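Long-range contacts in type II secretion system protein H (Vibrio cholerae, PDB 4DQ9), which forms part of the pseudopilus tip complex critical for recognising and binding substrates of the type II secretion system, which exports toxins and proteases from the periplasm: residues Q29-I35 against P113-S119; F75-G79 against V123-T127. All coordinates share one frame; numbering follows the deposited sequence.

Contact 1. Residues Q29-I35 against P113-S119; sequences QDFGVRI and PQLFVLS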
# COMPACT_ATOMS: atom_id res chain seq x y z
N GLN A 29 -10.67 8.67 -4.09
CA GLN A 29 -9.38 8.47 -3.42
C GLN A 29 -9.42 7.10 -2.73
O GLN A 29 -10.51 6.54 -2.52
CB GLN A 29 -9.02 9.58 -2.45
CG GLN A 29 -8.92 11.04 -3.08
CD GLN A 29 -7.94 11.30 -4.32
OE1 GLN A 29 -6.74 10.93 -4.34
NE2 GLN A 29 -8.48 12.00 -5.33
N ASP A 30 -8.25 6.54 -2.43
CA ASP A 30 -8.17 5.20 -1.80
C ASP A 30 -7.84 5.40 -0.31
O ASP A 30 -7.05 6.30 0.10
CB ASP A 30 -7.08 4.34 -2.37
CG ASP A 30 -7.31 3.84 -3.78
OD1 ASP A 30 -8.41 3.87 -4.33
OD2 ASP A 30 -6.30 3.38 -4.35
N PHE A 31 -8.47 4.57 0.51
CA PHE A 31 -8.28 4.51 1.95
C PHE A 31 -7.92 3.11 2.39
O PHE A 31 -7.80 2.24 1.56
CB PHE A 31 -9.58 5.01 2.63
CG PHE A 31 -9.89 6.45 2.31
CD1 PHE A 31 -10.64 6.81 1.17
CD2 PHE A 31 -9.42 7.49 3.12
CE1 PHE A 31 -10.91 8.11 0.86
CE2 PHE A 31 -9.67 8.80 2.78
CZ PHE A 31 -10.42 9.14 1.70
N GLY A 32 -7.67 2.93 3.66
CA GLY A 32 -7.26 1.65 4.11
C GLY A 32 -7.41 1.56 5.62
O GLY A 32 -7.50 2.59 6.29
N VAL A 33 -7.34 0.33 6.18
CA VAL A 33 -7.38 0.16 7.61
C VAL A 33 -6.15 -0.70 7.98
O VAL A 33 -5.87 -1.72 7.35
CB VAL A 33 -8.62 -0.55 8.12
CG1 VAL A 33 -8.44 -0.80 9.59
CG2 VAL A 33 -9.84 0.19 7.75
N ARG A 34 -5.31 -0.19 8.91
CA ARG A 34 -4.22 -0.98 9.50
C ARG A 34 -4.70 -1.58 10.84
O ARG A 34 -5.27 -0.82 11.66
CB ARG A 34 -2.97 -0.18 9.66
CG ARG A 34 -1.86 -1.19 10.02
CD ARG A 34 -0.58 -0.60 10.06
NE ARG A 34 -0.58 0.25 11.25
CZ ARG A 34 -0.48 1.57 11.26
NH1 ARG A 34 -0.38 2.27 10.15
NH2 ARG A 34 -0.53 2.17 12.44
N ILE A 35 -4.68 -2.91 10.97
CA ILE A 35 -5.01 -3.54 12.19
C ILE A 35 -3.71 -3.96 12.91
O ILE A 35 -2.86 -4.63 12.32
CB ILE A 35 -5.81 -4.82 11.83
CG1 ILE A 35 -7.01 -4.52 10.91
CG2 ILE A 35 -6.26 -5.55 13.15
CD1 ILE A 35 -7.68 -5.78 10.25
N PRO A 113 -1.70 -0.34 5.33
CA PRO A 113 -2.92 -1.06 5.76
C PRO A 113 -2.98 -2.46 5.21
O PRO A 113 -2.50 -2.68 4.07
CB PRO A 113 -4.05 -0.25 5.08
CG PRO A 113 -3.31 0.43 3.88
CD PRO A 113 -1.98 0.69 4.34
N GLN A 114 -3.57 -3.41 5.95
CA GLN A 114 -3.83 -4.75 5.43
C GLN A 114 -5.16 -4.75 4.70
O GLN A 114 -5.39 -5.60 3.84
CB GLN A 114 -3.92 -5.82 6.51
CG GLN A 114 -2.70 -5.90 7.33
CD GLN A 114 -2.87 -5.08 8.66
OE1 GLN A 114 -3.69 -4.10 8.76
NE2 GLN A 114 -2.17 -5.53 9.68
N LEU A 115 -6.01 -3.79 5.01
CA LEU A 115 -7.32 -3.67 4.35
C LEU A 115 -7.37 -2.50 3.42
O LEU A 115 -7.27 -1.36 3.90
CB LEU A 115 -8.48 -3.63 5.37
CG LEU A 115 -8.52 -4.61 6.53
CD1 LEU A 115 -9.80 -4.34 7.38
CD2 LEU A 115 -8.48 -6.02 5.95
N PHE A 116 -7.49 -2.72 2.11
CA PHE A 116 -7.64 -1.68 1.17
C PHE A 116 -9.08 -1.35 0.93
O PHE A 116 -9.93 -2.26 0.79
CB PHE A 116 -6.90 -1.99 -0.14
CG PHE A 116 -5.47 -2.37 0.06
CD1 PHE A 116 -4.52 -1.36 0.28
CD2 PHE A 116 -5.04 -3.67 0.00
CE1 PHE A 116 -3.17 -1.72 0.45
CE2 PHE A 116 -3.66 -4.01 0.29
CZ PHE A 116 -2.74 -2.97 0.44
N VAL A 117 -9.35 -0.06 0.86
CA VAL A 117 -10.70 0.47 0.70
C VAL A 117 -10.59 1.40 -0.51
O VAL A 117 -10.33 2.61 -0.36
CB VAL A 117 -11.21 1.14 1.95
CG1 VAL A 117 -12.70 1.74 1.76
CG2 VAL A 117 -11.14 0.19 3.15
N LEU A 118 -10.74 0.78 -1.69
CA LEU A 118 -10.38 1.45 -2.93
C LEU A 118 -11.56 2.32 -3.51
O LEU A 118 -12.74 2.09 -3.24
CB LEU A 118 -9.96 0.46 -3.96
CG LEU A 118 -8.86 -0.57 -3.58
CD1 LEU A 118 -8.53 -1.51 -4.71
CD2 LEU A 118 -7.69 0.16 -3.07
N SER A 119 -11.19 3.28 -4.36
CA SER A 119 -12.11 4.17 -5.02
C SER A 119 -13.15 3.48 -5.88
O SER A 119 -14.23 4.03 -6.12
CB SER A 119 -11.41 5.27 -5.83
OG SER A 119 -10.65 4.62 -6.80
O HOH W 1 -8.02 4.86 -6.96

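Contact 2. Residues F75-G79 against V123-T127; sequences FELGG and VTPFT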
# COMPACT_ATOMS: atom_id res chain seq x y z
N PHE A 75 -8.04 -10.95 13.35
CA PHE A 75 -8.55 -10.78 12.00
C PHE A 75 -8.03 -11.97 11.12
O PHE A 75 -6.99 -12.59 11.45
CB PHE A 75 -8.25 -9.44 11.34
CG PHE A 75 -6.85 -9.23 10.87
CD1 PHE A 75 -5.82 -8.99 11.79
CD2 PHE A 75 -6.58 -9.20 9.51
CE1 PHE A 75 -4.49 -8.77 11.39
CE2 PHE A 75 -5.24 -9.00 9.06
CZ PHE A 75 -4.18 -8.82 10.03
N GLU A 76 -8.77 -12.19 10.05
CA GLU A 76 -8.51 -13.18 9.01
C GLU A 76 -8.58 -12.40 7.71
O GLU A 76 -9.45 -11.49 7.56
CB GLU A 76 -9.58 -14.29 8.94
CG GLU A 76 -9.63 -15.22 10.02
CD GLU A 76 -10.88 -16.02 10.10
OE1 GLU A 76 -12.00 -15.56 9.71
OE2 GLU A 76 -10.74 -17.13 10.61
N LEU A 77 -7.66 -12.69 6.78
CA LEU A 77 -7.79 -12.25 5.38
C LEU A 77 -8.28 -13.31 4.50
O LEU A 77 -7.69 -14.38 4.44
CB LEU A 77 -6.40 -11.84 4.83
CG LEU A 77 -5.81 -10.71 5.68
CD1 LEU A 77 -4.35 -10.35 5.30
CD2 LEU A 77 -6.59 -9.44 5.59
N GLY A 78 -9.39 -13.01 3.84
CA GLY A 78 -9.99 -13.90 2.87
C GLY A 78 -10.33 -15.18 3.61
O GLY A 78 -10.88 -15.15 4.70
N GLY A 79 -9.89 -16.29 3.05
CA GLY A 79 -10.18 -17.57 3.67
C GLY A 79 -9.10 -18.04 4.61
O GLY A 79 -9.11 -19.21 5.01
N VAL A 123 -13.27 -3.77 -1.44
CA VAL A 123 -12.66 -3.78 -0.12
C VAL A 123 -12.00 -5.15 -0.02
O VAL A 123 -12.60 -6.18 -0.39
CB VAL A 123 -13.70 -3.54 1.05
CG1 VAL A 123 -13.09 -3.76 2.42
CG2 VAL A 123 -14.44 -2.16 0.95
N THR A 124 -10.83 -5.15 0.57
CA THR A 124 -10.13 -6.41 0.85
C THR A 124 -11.00 -7.40 1.65
O THR A 124 -11.58 -6.99 2.67
CB THR A 124 -8.87 -6.16 1.67
OG1 THR A 124 -8.05 -5.18 1.01
CG2 THR A 124 -8.16 -7.42 2.10
N PRO A 125 -11.14 -8.69 1.18
CA PRO A 125 -11.98 -9.62 1.95
C PRO A 125 -11.36 -9.91 3.27
O PRO A 125 -10.20 -10.23 3.32
CB PRO A 125 -12.13 -10.78 1.04
CG PRO A 125 -11.81 -10.26 -0.36
CD PRO A 125 -10.80 -9.22 -0.17
N PHE A 126 -12.14 -9.81 4.34
CA PHE A 126 -11.56 -10.06 5.66
C PHE A 126 -12.69 -10.30 6.66
O PHE A 126 -13.86 -9.96 6.39
CB PHE A 126 -10.70 -8.84 6.14
CG PHE A 126 -11.57 -7.68 6.61
CD1 PHE A 126 -12.23 -6.75 5.73
CD2 PHE A 126 -11.88 -7.53 8.00
CE1 PHE A 126 -13.09 -5.78 6.17
CE2 PHE A 126 -12.74 -6.56 8.42
CZ PHE A 126 -13.39 -5.63 7.55
N THR A 127 -12.29 -10.75 7.86
CA THR A 127 -13.14 -10.80 9.06
C THR A 127 -12.32 -10.18 10.22
O THR A 127 -11.15 -10.60 10.37
CB THR A 127 -13.53 -12.19 9.39
OG1 THR A 127 -14.34 -12.68 8.33
CG2 THR A 127 -14.39 -12.21 10.67
O HOH W 2 -12.74 -13.42 5.77

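Contact 1. Residues Q29-I35 against P113-S119
Gln-114 folds back on Ile-35 through a bend at chi2 (97°), which lays its amide alongside the backbone of that residue. Gln-114 OE1 accepts a hydrogen bond from Ile-35 N at 2.7 Å, on an in-plane lone pair. Gln-114 NE2 donates one to Ile-35 O, so two bonds fix the rotation of the amide. At the other end, Asp-30 has CG anti to its carbonyl carbon (chi1 -71°), and the carboxylate swings across to take Ser-119 N on OD1 at 2.8 Å; a water joins OD1 to Ser-119 OG. Between these side-chain clasps runs an antiparallel ladder, Phe-31 paired with Val-117 and Val-33 with Leu-115. The ladder is broken by a classic beta bulge, where Val-33 stands opposite two residues, Gln-114 and Leu-115. Pro-113 lies over Gly-32, its CG 4.1 Å from the glycine CA. On the Val-33 and Leu-115 face, Leu-115 CD1 meets Ile-35 CD1 at 3.8 Å. Arg-34 leads away from the pairing, with NH1 in a salt bridge to Glu-110 and a hydrogen bond to Pro-111 O. Strand 31-36 is hydrogen-bonded to strand 41-48 along its other edge, and strand 115-117 ends this four-stranded sheet within the chain; Phe-31 and Val-33 pack on helix 2-27.

Contact 2. Residues F75-G79 against V123-T127
Glu-76 and Thr-127 lie side by side and point the same way from a hydrogen-bonded antiparallel pair. The extended glutamate chain runs beside the threonine, bringing OE1 to 3.7 Å from Thr-127 CB, a contact of carboxylate against carbon. Beneath them the backbones exchange two bonds: Glu-76 N reaches Thr-127 O at 2.9 Å, nearly in line with the carbonyl, and Thr-127 N returns to Glu-76 O. Thr-127 O also receives a CA-H contact from Phe-75, so one carbonyl meets two successive residues of the neighbouring strand.

The next pair, Leu-77 and Phe-126, is non-hydrogen-bonded and projects from the other face. Here the side chains cross at an angle, and the leucine meets the stem of the phenylalanine: Leu-77 CD2 is 4.2 Å from Phe-126 CB. With chi1 at 76°, Phe-126 places CG between its backbone N and carbonyl carbon, and the ring leads away from strand 71-77. Leu-77 CD2 also sits in plane at the edge of the Phe-75 ring.

Beyond this pair the strands diverge into loops. Gly-78, with a positive phi of 60°, still donates to Pro-125 O at 2.9 Å, but its N lies well above the carbonyl plane. A water bridges Gly-78 O and Thr-127 OG1, donating to the glycine oxygen and tying the turning chain back to the threonine.

The pairing makes strand 71-77 an edge strand, within this chain, of a four-stranded antiparallel sheet, and strand 126-132 continues it toward strand 141-145, where Phe-126 touches Ala-145. The Phe-126 ring packs against Phe-13 and Leu-17 of helix 2-27, while Leu-77 and Phe-126 both reach Leu-115 of strand 115-117.

In the fold
Each contact joins an outermost strand of one of the two antiparallel sheets to its neighbour, and their centres are 12 Å apart. Residues 113-119 follow strand 71-77 in the chain and lead on to 123-127, so the segments of contacts 1 and 2 alternate. The sheets meet through apolar side chains: Leu-115 CD2 lies 3.6 Å from Phe-126 CG, and Ile-35 CD1 is equally close to Phe-75 CG. A probable hydrogen bond of 2.7 Å joins Phe-116 N to Thr-124 OG1. A bound sodium ion lies about 4 Å from the Arg-34 side chain of contact 1, whereas the side chain of Phe-75 in contact 2 is about 10 Å from a sodium ion. Both contacts also touch the second subunit.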